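PDB 1C1K: DNA helicase assembly protein from Enterobacteria phage T4, which loads the replicative helicase onto fork DNA covered by single-stranded DNA-binding protein, coordinates leading- and lagging-strand synthesis, and serves viral replication, recombination and repair. Local coordinates for residues Leu73-Asn82 with Ile90-Tyr99; Asp15-Tyr23 with Arg53-Ser63. All coordinates share one frame; numbering follows the deposited sequence.

Interaction 1. Residues Leu73-Asn82 with Ile90-Tyr99; sequences LIFISNLVAN and ISDADALVFY
With CG anti to the backbone N in both residues, Asn82 (chi1 -170°) and Phe98 (chi1 -173°) send their side chains past each other in opposite directions, the amide stacked on the ring with their planes 14° apart. Asn82 CB lies over the middle of the Phe98 face, 3.5 Å from the centroid, a CH-pi contact; the small Ala81 brings its CB to the ring edge, in the ring plane. Asparagine suits this place because its short flat amide can cover a ring and still make directed bonds. Both hydrogens of Asn82 ND2 are used: a nearly straight bond to Asn78 OD1 at 2.8 Å and a more bent one to Ala93 O at 3.2 Å, while its OD1 caps the next helix at Asp84 N. Asn78 also spends both hydrogens of its ND2: one goes to Ala95 O across the contact at 3.0 Å and the other to Ile74 O, a turn back in its own helix, at 2.8 Å. Ala95 O also takes Tyr99 N, from the opposite face of its carbonyl plane.

Apolar groups flank these amide bonds. Ile74 CG1 sits over the centre of the Tyr99 ring, 3.4 Å from its centroid. Beyond it, Ile74 CD1 meets Leu96 CD1 at 3.6 Å. Ile90 CD1 reaches Asn78 CB at 3.8 Å. The two helices cross nearly perpendicularly, joined through this buried core. Directional amide bonds thus fix the rotation of both asparagines and tie the loop and first turn of helix 95-107 to helix 68-81, while the buried amide atoms have their bonding needs met.

Interaction 2. Residues Asp15-Tyr23 with Arg53-Ser63; sequences DGKSVYKLY and RRDKYFFQKLS
Arg53 NH2 is held by two partners: it donates to Asp55 OD2 at 2.9 Å, in a salt bridge, and to a water at 3.0 Å that also bonds Tyr23 OH. Arg53 NE reaches Asp55 OD1, so the carboxylate grips the guanidinium side-on and fixes its rotation. Thus held, the guanidinium stands almost perpendicular to the Tyr20 ring: Tyr20 CE1 comes over its face, 3.8 Å from Arg53 NH1, which itself lies at the ring edge. A long flat cation suits this margin, joining a carboxylate, the water on Tyr23 OH, more weakly a water on Tyr20 OH, and aromatic edges.

Phe59 fills the centre. Its CG, anti to the carbonyl carbon (chi1 -55°), sends the ring among Gly16, Val19, Tyr20 and Tyr23 as a knob into a hole. Tyr20 turns its edge to one face of Phe59, a T-shaped pair with centroids 5.4 Å apart and planes at 86°, while Phe58 covers the opposite face. Tyr23 CD2 approaches Phe59 CE2 obliquely at 3.7 Å. Further along, glycine brings the backbones close, Gly16 CA lying 4.1 Å from Gln60 CA, and the small Ser63 presses its CB tightly on Val19 CG2 at 3.4 Å.

Two helices crossing at 104° around an aromatic cluster and a knob-into-hole contact, with a glycine at the closest backbone approach, form a tight helix-helix junction in the N-terminal part of this alpha-helical, two-domain protein.

In the fold
From the N terminus, helix 16-30 comes first; after helix 47-52 the chain returns to lay helix 56-65 across it, and interaction 2 closes this loop of 29 residues. Helix 68-81 follows at once. The chain then passes the short helix 83-86 and turns back, so that interaction 1 closes a much shorter loop of seven residues. The two contacts are in series, neither nesting nor crossing, yet they touch: Ser91 OG probably hydrogen-bonds Asp55 OD2, Ile90 packs on Tyr23, and Phe75 meets Val19. Together they join four helices of the N-terminal region, while Ile76 and Val80 also reach Tyr193 of helix 181-196.

Interaction 1. Residues Leu73-Asn82 with Ile90-Tyr99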
loop_
_atom_site.group_PDB
_atom_site.type_symbol
_atom_site.label_atom_id
_atom_site.label_comp_id
_atom_site.label_asym_id
_atom_site.label_seq_id
_atom_site.Cartn_x
_atom_site.Cartn_y
_atom_site.Cartn_z
ATOM N N LEU A 73 -9.055 -6.593 -4.310
ATOM C CA LEU A 73 -8.887 -5.137 -4.295
ATOM C C LEU A 73 -9.554 -4.503 -3.080
ATOM O O LEU A 73 -9.013 -3.569 -2.489
ATOM C CB LEU A 73 -9.454 -4.529 -5.581
ATOM C CG LEU A 73 -8.642 -4.796 -6.852
ATOM C CD1 LEU A 73 -9.266 -4.065 -8.033
ATOM C CD2 LEU A 73 -7.217 -4.338 -6.649
ATOM N N ILE A 74 -10.732 -5.004 -2.713
ATOM C CA ILE A 74 -11.445 -4.488 -1.551
ATOM C C ILE A 74 -10.551 -4.669 -0.319
ATOM O O ILE A 74 -10.344 -3.739 0.457
ATOM C CB ILE A 74 -12.774 -5.258 -1.315
ATOM C CG1 ILE A 74 -13.837 -4.803 -2.316
ATOM C CG2 ILE A 74 -13.280 -5.023 0.110
ATOM C CD1 ILE A 74 -15.012 -5.779 -2.444
ATOM N N PHE A 75 -10.010 -5.871 -0.141
ATOM C CA PHE A 75 -9.171 -6.129 1.018
ATOM C C PHE A 75 -7.831 -5.416 0.969
ATOM O O PHE A 75 -7.402 -4.864 1.980
ATOM C CB PHE A 75 -8.981 -7.635 1.206
ATOM C CG PHE A 75 -10.265 -8.362 1.513
ATOM C CD1 PHE A 75 -10.536 -9.596 0.933
ATOM C CD2 PHE A 75 -11.224 -7.791 2.352
ATOM C CE1 PHE A 75 -11.744 -10.252 1.179
ATOM C CE2 PHE A 75 -12.434 -8.438 2.606
ATOM C CZ PHE A 75 -12.695 -9.674 2.015
ATOM N N ILE A 76 -7.181 -5.409 -0.193
ATOM C CA ILE A 76 -5.888 -4.745 -0.325
ATOM C C ILE A 76 -6.013 -3.240 -0.079
ATOM O O ILE A 76 -5.299 -2.683 0.754
ATOM C CB ILE A 76 -5.268 -4.977 -1.727
ATOM C CG1 ILE A 76 -4.890 -6.449 -1.893
ATOM C CG2 ILE A 76 -4.013 -4.119 -1.899
ATOM C CD1 ILE A 76 -4.624 -6.851 -3.337
ATOM N N SER A 77 -6.920 -2.585 -0.796
ATOM C CA SER A 77 -7.098 -1.143 -0.628
ATOM C C SER A 77 -7.335 -0.773 0.829
ATOM O O SER A 77 -6.713 0.158 1.346
ATOM C CB SER A 77 -8.259 -0.636 -1.490
ATOM O OG SER A 77 -9.503 -1.132 -1.033
ATOM N N ASN A 78 -8.219 -1.507 1.502
ATOM C CA ASN A 78 -8.524 -1.232 2.903
ATOM C C ASN A 78 -7.364 -1.503 3.851
ATOM O O ASN A 78 -7.034 -0.670 4.695
ATOM C CB ASN A 78 -9.727 -2.056 3.362
ATOM C CG ASN A 78 -11.041 -1.382 3.051
ATOM O OD1 ASN A 78 -11.528 -0.555 3.827
ATOM N ND2 ASN A 78 -11.627 -1.725 1.909
ATOM N N LEU A 79 -6.742 -2.669 3.725
ATOM C CA LEU A 79 -5.648 -3.015 4.621
ATOM C C LEU A 79 -4.392 -2.181 4.418
ATOM O O LEU A 79 -3.543 -2.105 5.308
ATOM C CB LEU A 79 -5.330 -4.507 4.499
ATOM C CG LEU A 79 -6.414 -5.378 5.137
ATOM C CD1 LEU A 79 -6.296 -6.801 4.631
ATOM C CD2 LEU A 79 -6.278 -5.334 6.656
ATOM N N VAL A 80 -4.266 -1.549 3.257
ATOM C CA VAL A 80 -3.095 -0.717 3.005
ATOM C C VAL A 80 -3.324 0.728 3.430
ATOM O O VAL A 80 -2.586 1.266 4.265
ATOM C CB VAL A 80 -2.700 -0.698 1.508
ATOM C CG1 VAL A 80 -1.676 0.411 1.260
ATOM C CG2 VAL A 80 -2.129 -2.032 1.098
ATOM N N ALA A 81 -4.362 1.343 2.866
ATOM C CA ALA A 81 -4.673 2.748 3.118
ATOM C C ALA A 81 -5.764 3.088 4.125
ATOM O O ALA A 81 -5.880 4.244 4.525
ATOM C CB ALA A 81 -4.978 3.433 1.796
ATOM N N ASN A 82 -6.575 2.114 4.528
ATOM C CA ASN A 82 -7.625 2.394 5.505
ATOM C C ASN A 82 -7.115 2.073 6.908
ATOM O O ASN A 82 -7.101 0.915 7.328
ATOM C CB ASN A 82 -8.889 1.577 5.199
ATOM C CG ASN A 82 -10.077 2.008 6.047
ATOM O OD1 ASN A 82 -9.934 2.808 6.973
ATOM N ND2 ASN A 82 -11.251 1.480 5.736
ATOM N N ILE A 90 -12.332 -5.852 9.546
ATOM C CA ILE A 90 -12.735 -5.426 8.216
ATOM C C ILE A 90 -14.238 -5.213 8.091
ATOM O O ILE A 90 -14.686 -4.376 7.309
ATOM C CB ILE A 90 -12.253 -6.446 7.146
ATOM C CG1 ILE A 90 -12.440 -5.864 5.743
ATOM C CG2 ILE A 90 -13.005 -7.767 7.294
ATOM C CD1 ILE A 90 -11.533 -4.697 5.452
ATOM N N SER A 91 -15.021 -5.961 8.866
ATOM C CA SER A 91 -16.476 -5.822 8.826
ATOM C C SER A 91 -16.960 -4.561 9.555
ATOM O O SER A 91 -18.148 -4.245 9.523
ATOM C CB SER A 91 -17.142 -7.055 9.446
ATOM O OG SER A 91 -16.646 -7.295 10.748
ATOM N N ASP A 92 -16.035 -3.858 10.207
ATOM C CA ASP A 92 -16.333 -2.632 10.959
ATOM C C ASP A 92 -15.660 -1.415 10.325
ATOM O O ASP A 92 -15.820 -0.296 10.810
ATOM C CB ASP A 92 -15.797 -2.725 12.399
ATOM C CG ASP A 92 -16.430 -3.847 13.209
ATOM O OD1 ASP A 92 -17.647 -4.077 13.068
ATOM O OD2 ASP A 92 -15.701 -4.490 14.001
ATOM N N ALA A 93 -14.906 -1.626 9.250
ATOM C CA ALA A 93 -14.168 -0.528 8.619
ATOM C C ALA A 93 -14.831 0.237 7.487
ATOM O O ALA A 93 -14.169 1.068 6.861
ATOM C CB ALA A 93 -12.802 -1.036 8.140
ATOM N N ASP A 94 -16.113 -0.016 7.223
ATOM C CA ASP A 94 -16.805 0.667 6.128
ATOM C C ASP A 94 -15.995 0.390 4.859
ATOM O O ASP A 94 -15.813 1.259 4.005
ATOM C CB ASP A 94 -16.856 2.174 6.400
ATOM C CG ASP A 94 -18.053 2.845 5.759
ATOM O OD1 ASP A 94 -18.089 4.096 5.745
ATOM O OD2 ASP A 94 -18.958 2.128 5.271
ATOM N N ALA A 95 -15.529 -0.848 4.752
ATOM C CA ALA A 95 -14.686 -1.298 3.651
ATOM C C ALA A 95 -15.157 -1.073 2.218
ATOM O O ALA A 95 -14.361 -0.706 1.356
ATOM C CB ALA A 95 -14.358 -2.774 3.851
ATOM N N LEU A 96 -16.433 -1.302 1.945
ATOM C CA LEU A 96 -16.916 -1.134 0.580
ATOM C C LEU A 96 -16.882 0.324 0.147
ATOM O O LEU A 96 -16.505 0.639 -0.984
ATOM C CB LEU A 96 -18.329 -1.705 0.443
ATOM C CG LEU A 96 -18.448 -3.133 -0.113
ATOM C CD1 LEU A 96 -17.085 -3.818 -0.190
ATOM C CD2 LEU A 96 -19.403 -3.927 0.764
ATOM N N VAL A 97 -17.270 1.215 1.053
ATOM C CA VAL A 97 -17.255 2.636 0.745
ATOM C C VAL A 97 -15.811 3.041 0.470
ATOM O O VAL A 97 -15.521 3.695 -0.529
ATOM C CB VAL A 97 -17.797 3.464 1.928
ATOM C CG1 VAL A 97 -17.401 4.918 1.770
ATOM C CG2 VAL A 97 -19.304 3.338 2.001
ATOM N N PHE A 98 -14.906 2.629 1.354
ATOM C CA PHE A 98 -13.493 2.961 1.211
ATOM C C PHE A 98 -12.915 2.428 -0.094
ATOM O O PHE A 98 -12.146 3.112 -0.765
ATOM C CB PHE A 98 -12.691 2.409 2.393
ATOM C CG PHE A 98 -11.257 2.857 2.405
ATOM C CD1 PHE A 98 -10.874 3.981 3.130
ATOM C CD2 PHE A 98 -10.294 2.177 1.664
ATOM C CE1 PHE A 98 -9.558 4.425 3.114
ATOM C CE2 PHE A 98 -8.976 2.611 1.638
ATOM C CZ PHE A 98 -8.605 3.740 2.365
ATOM N N TYR A 99 -13.287 1.204 -0.446
ATOM C CA TYR A 99 -12.808 0.566 -1.664
ATOM C C TYR A 99 -13.261 1.297 -2.928
ATOM O O TYR A 99 -12.471 1.501 -3.857
ATOM C CB TYR A 99 -13.296 -0.882 -1.698
ATOM C CG TYR A 99 -13.462 -1.459 -3.083
ATOM C CD1 TYR A 99 -12.359 -1.905 -3.810
ATOM C CD2 TYR A 99 -14.727 -1.621 -3.639
ATOM C CE1 TYR A 99 -12.512 -2.509 -5.053
ATOM C CE2 TYR A 99 -14.893 -2.221 -4.878
ATOM C CZ TYR A 99 -13.780 -2.669 -5.579
ATOM O OH TYR A 99 -13.951 -3.307 -6.786
#

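Interaction 2. Residues Asp15-Tyr23 with Arg53-Ser63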
loop_
_atom_site.group_PDB
_atom_site.type_symbol
_atom_site.label_atom_id
_atom_site.label_comp_id
_atom_site.label_asym_id
_atom_site.label_seq_id
_atom_site.Cartn_x
_atom_site.Cartn_y
_atom_site.Cartn_z
ATOM N N ASP A 15 -17.040 -18.866 -2.520
ATOM C CA ASP A 15 -17.987 -18.870 -1.412
ATOM C C ASP A 15 -17.563 -18.015 -0.217
ATOM O O ASP A 15 -16.471 -17.453 -0.198
ATOM C CB ASP A 15 -18.331 -20.315 -0.982
ATOM C CG ASP A 15 -17.149 -21.087 -0.414
ATOM O OD1 ASP A 15 -16.111 -20.479 -0.066
ATOM O OD2 ASP A 15 -17.275 -22.331 -0.306
ATOM N N GLY A 16 -18.455 -17.906 0.763
ATOM C CA GLY A 16 -18.199 -17.091 1.939
ATOM C C GLY A 16 -16.950 -17.424 2.723
ATOM O O GLY A 16 -16.190 -16.527 3.097
ATOM N N LYS A 17 -16.726 -18.703 2.998
ATOM C CA LYS A 17 -15.535 -19.074 3.747
ATOM C C LYS A 17 -14.280 -18.729 2.947
ATOM O O LYS A 17 -13.257 -18.340 3.515
ATOM C CB LYS A 17 -15.533 -20.569 4.092
ATOM C CG LYS A 17 -14.275 -20.978 4.864
ATOM C CD LYS A 17 -14.441 -22.271 5.650
ATOM C CE LYS A 17 -13.145 -22.605 6.384
ATOM N NZ LYS A 17 -12.935 -24.077 6.552
ATOM N N SER A 18 -14.352 -18.877 1.628
ATOM C CA SER A 18 -13.204 -18.572 0.784
ATOM C C SER A 18 -12.898 -17.080 0.821
ATOM O O SER A 18 -11.728 -16.683 0.774
ATOM C CB SER A 18 -13.458 -19.036 -0.656
ATOM O OG SER A 18 -13.562 -20.454 -0.704
ATOM N N VAL A 19 -13.940 -16.253 0.906
ATOM C CA VAL A 19 -13.742 -14.809 0.980
ATOM C C VAL A 19 -13.035 -14.514 2.307
ATOM O O VAL A 19 -12.123 -13.687 2.370
ATOM C CB VAL A 19 -15.090 -14.046 0.923
ATOM C CG1 VAL A 19 -14.874 -12.563 1.210
ATOM C CG2 VAL A 19 -15.719 -14.213 -0.447
ATOM N N TYR A 20 -13.448 -15.203 3.366
ATOM C CA TYR A 20 -12.826 -15.006 4.667
ATOM C C TYR A 20 -11.347 -15.392 4.602
ATOM O O TYR A 20 -10.501 -14.689 5.146
ATOM C CB TYR A 20 -13.523 -15.848 5.735
ATOM C CG TYR A 20 -12.699 -16.008 7.004
ATOM C CD1 TYR A 20 -12.654 -14.995 7.960
ATOM C CD2 TYR A 20 -11.973 -17.178 7.244
ATOM C CE1 TYR A 20 -11.906 -15.145 9.130
ATOM C CE2 TYR A 20 -11.228 -17.337 8.401
ATOM C CZ TYR A 20 -11.200 -16.319 9.340
ATOM O OH TYR A 20 -10.479 -16.486 10.508
ATOM N N LYS A 21 -11.045 -16.509 3.941
ATOM C CA LYS A 21 -9.665 -16.976 3.804
ATOM C C LYS A 21 -8.827 -15.955 3.044
ATOM O O LYS A 21 -7.668 -15.701 3.396
ATOM C CB LYS A 21 -9.628 -18.312 3.063
ATOM C CG LYS A 21 -10.178 -19.477 3.874
ATOM C CD LYS A 21 -9.951 -20.797 3.165
ATOM C CE LYS A 21 -10.534 -21.946 3.967
ATOM N NZ LYS A 21 -10.712 -23.173 3.134
ATOM N N LEU A 22 -9.405 -15.382 1.992
ATOM C CA LEU A 22 -8.698 -14.378 1.202
ATOM C C LEU A 22 -8.383 -13.158 2.079
ATOM O O LEU A 22 -7.266 -12.643 2.065
ATOM C CB LEU A 22 -9.543 -13.953 -0.001
ATOM C CG LEU A 22 -8.920 -12.889 -0.915
ATOM C CD1 LEU A 22 -7.779 -13.502 -1.727
ATOM C CD2 LEU A 22 -9.990 -12.319 -1.850
ATOM N N TYR A 23 -9.370 -12.700 2.839
ATOM C CA TYR A 23 -9.170 -11.558 3.718
ATOM C C TYR A 23 -8.060 -11.840 4.729
ATOM O O TYR A 23 -7.160 -11.018 4.918
ATOM C CB TYR A 23 -10.462 -11.231 4.473
ATOM C CG TYR A 23 -10.233 -10.442 5.744
ATOM C CD1 TYR A 23 -9.759 -9.132 5.701
ATOM C CD2 TYR A 23 -10.480 -11.009 6.990
ATOM C CE1 TYR A 23 -9.537 -8.408 6.876
ATOM C CE2 TYR A 23 -10.261 -10.296 8.165
ATOM C CZ TYR A 23 -9.790 -9.000 8.099
ATOM O OH TYR A 23 -9.567 -8.299 9.265
ATOM N N ARG A 53 -15.939 -16.486 14.612
ATOM C CA ARG A 53 -16.268 -15.144 14.117
ATOM C C ARG A 53 -17.747 -14.823 14.308
ATOM O O ARG A 53 -18.607 -15.657 14.040
ATOM C CB ARG A 53 -15.941 -15.022 12.625
ATOM C CG ARG A 53 -14.472 -15.229 12.252
ATOM C CD ARG A 53 -13.610 -14.057 12.672
ATOM N NE ARG A 53 -13.970 -12.804 12.006
ATOM C CZ ARG A 53 -13.086 -11.958 11.488
ATOM N NH1 ARG A 53 -11.786 -12.225 11.553
ATOM N NH2 ARG A 53 -13.496 -10.836 10.918
ATOM N N ARG A 54 -18.036 -13.605 14.754
ATOM C CA ARG A 54 -19.414 -13.162 14.956
ATOM C C ARG A 54 -19.921 -12.401 13.728
ATOM O O ARG A 54 -21.063 -11.934 13.704
ATOM C CB ARG A 54 -19.499 -12.238 16.173
ATOM C CG ARG A 54 -18.853 -12.777 17.442
ATOM C CD ARG A 54 -19.002 -11.759 18.572
ATOM N NE ARG A 54 -17.851 -11.711 19.475
ATOM C CZ ARG A 54 -16.904 -10.775 19.439
ATOM N NH1 ARG A 54 -16.957 -9.796 18.544
ATOM N NH2 ARG A 54 -15.915 -10.805 20.319
ATOM N N ASP A 55 -19.071 -12.282 12.712
ATOM C CA ASP A 55 -19.417 -11.545 11.498
ATOM C C ASP A 55 -19.310 -12.373 10.216
ATOM O O ASP A 55 -18.976 -11.844 9.157
ATOM C CB ASP A 55 -18.505 -10.316 11.372
ATOM C CG ASP A 55 -17.025 -10.693 11.231
ATOM O OD1 ASP A 55 -16.679 -11.884 11.392
ATOM O OD2 ASP A 55 -16.196 -9.795 10.954
ATOM N N LYS A 56 -19.602 -13.663 10.291
ATOM C CA LYS A 56 -19.500 -14.493 9.096
ATOM C C LYS A 56 -20.388 -14.005 7.950
ATOM O O LYS A 56 -20.086 -14.240 6.783
ATOM C CB LYS A 56 -19.801 -15.952 9.453
ATOM C CG LYS A 56 -18.741 -16.523 10.402
ATOM C CD LYS A 56 -18.879 -18.034 10.637
ATOM C CE LYS A 56 -19.986 -18.344 11.631
ATOM N NZ LYS A 56 -19.624 -17.952 13.018
ATOM N N TYR A 57 -21.473 -13.306 8.279
ATOM C CA TYR A 57 -22.386 -12.771 7.267
ATOM C C TYR A 57 -21.675 -11.778 6.342
ATOM O O TYR A 57 -22.025 -11.658 5.171
ATOM C CB TYR A 57 -23.571 -12.047 7.936
ATOM C CG TYR A 57 -23.185 -10.715 8.547
ATOM C CD1 TYR A 57 -23.118 -9.556 7.768
ATOM C CD2 TYR A 57 -22.802 -10.630 9.882
ATOM C CE1 TYR A 57 -22.667 -8.357 8.305
ATOM C CE2 TYR A 57 -22.349 -9.432 10.430
ATOM C CZ TYR A 57 -22.281 -8.301 9.636
ATOM O OH TYR A 57 -21.813 -7.122 10.175
ATOM N N PHE A 58 -20.688 -11.053 6.869
ATOM C CA PHE A 58 -19.984 -10.053 6.069
ATOM C C PHE A 58 -19.304 -10.703 4.874
ATOM O O PHE A 58 -19.416 -10.239 3.734
ATOM C CB PHE A 58 -18.938 -9.331 6.930
ATOM C CG PHE A 58 -18.103 -8.322 6.167
ATOM C CD1 PHE A 58 -18.633 -7.086 5.813
ATOM C CD2 PHE A 58 -16.782 -8.603 5.833
ATOM C CE1 PHE A 58 -17.854 -6.135 5.136
ATOM C CE2 PHE A 58 -15.995 -7.666 5.159
ATOM C CZ PHE A 58 -16.535 -6.429 4.811
ATOM N N PHE A 59 -18.602 -11.795 5.142
ATOM C CA PHE A 59 -17.889 -12.500 4.095
ATOM C C PHE A 59 -18.871 -13.181 3.150
ATOM O O PHE A 59 -18.616 -13.289 1.948
ATOM C CB PHE A 59 -16.920 -13.485 4.740
ATOM C CG PHE A 59 -15.986 -12.824 5.720
ATOM C CD1 PHE A 59 -16.265 -12.829 7.085
ATOM C CD2 PHE A 59 -14.877 -12.116 5.267
ATOM C CE1 PHE A 59 -15.451 -12.125 7.988
ATOM C CE2 PHE A 59 -14.062 -11.410 6.156
ATOM C CZ PHE A 59 -14.348 -11.414 7.517
ATOM N N GLN A 60 -20.004 -13.621 3.689
ATOM C CA GLN A 60 -21.031 -14.246 2.860
ATOM C C GLN A 60 -21.582 -13.219 1.865
ATOM O O GLN A 60 -21.660 -13.483 0.659
ATOM C CB GLN A 60 -22.171 -14.783 3.730
ATOM C CG GLN A 60 -23.405 -15.221 2.942
ATOM C CD GLN A 60 -23.118 -16.351 1.964
ATOM O OE1 GLN A 60 -23.661 -16.381 0.854
ATOM N NE2 GLN A 60 -22.271 -17.286 2.371
ATOM N N LYS A 61 -21.947 -12.036 2.353
ATOM C CA LYS A 61 -22.487 -11.012 1.462
ATOM C C LYS A 61 -21.496 -10.636 0.355
ATOM O O LYS A 61 -21.869 -10.524 -0.815
ATOM C CB LYS A 61 -22.881 -9.762 2.255
ATOM C CG LYS A 61 -24.139 -9.920 3.093
ATOM C CD LYS A 61 -25.329 -10.327 2.240
ATOM C CE LYS A 61 -25.874 -9.159 1.450
ATOM N NZ LYS A 61 -27.222 -9.472 0.892
ATOM N N LEU A 62 -20.230 -10.456 0.715
ATOM C CA LEU A 62 -19.234 -10.102 -0.287
ATOM C C LEU A 62 -19.106 -11.200 -1.343
ATOM O O LEU A 62 -18.989 -10.907 -2.531
ATOM C CB LEU A 62 -17.878 -9.863 0.372
ATOM C CG LEU A 62 -17.574 -8.424 0.797
ATOM C CD1 LEU A 62 -18.670 -7.900 1.696
ATOM C CD2 LEU A 62 -16.225 -8.393 1.515
ATOM N N SER A 63 -19.150 -12.458 -0.907
ATOM C CA SER A 63 -19.022 -13.595 -1.817
ATOM C C SER A 63 -20.129 -13.682 -2.860
ATOM O O SER A 63 -19.912 -14.167 -3.970
ATOM C CB SER A 63 -18.989 -14.909 -1.025
ATOM O OG SER A 63 -20.304 -15.355 -0.725
HETATM O O HOH W 1 -9.644 -14.666 12.269
HETATM O O HOH W 2 -11.472 -8.660 11.016
#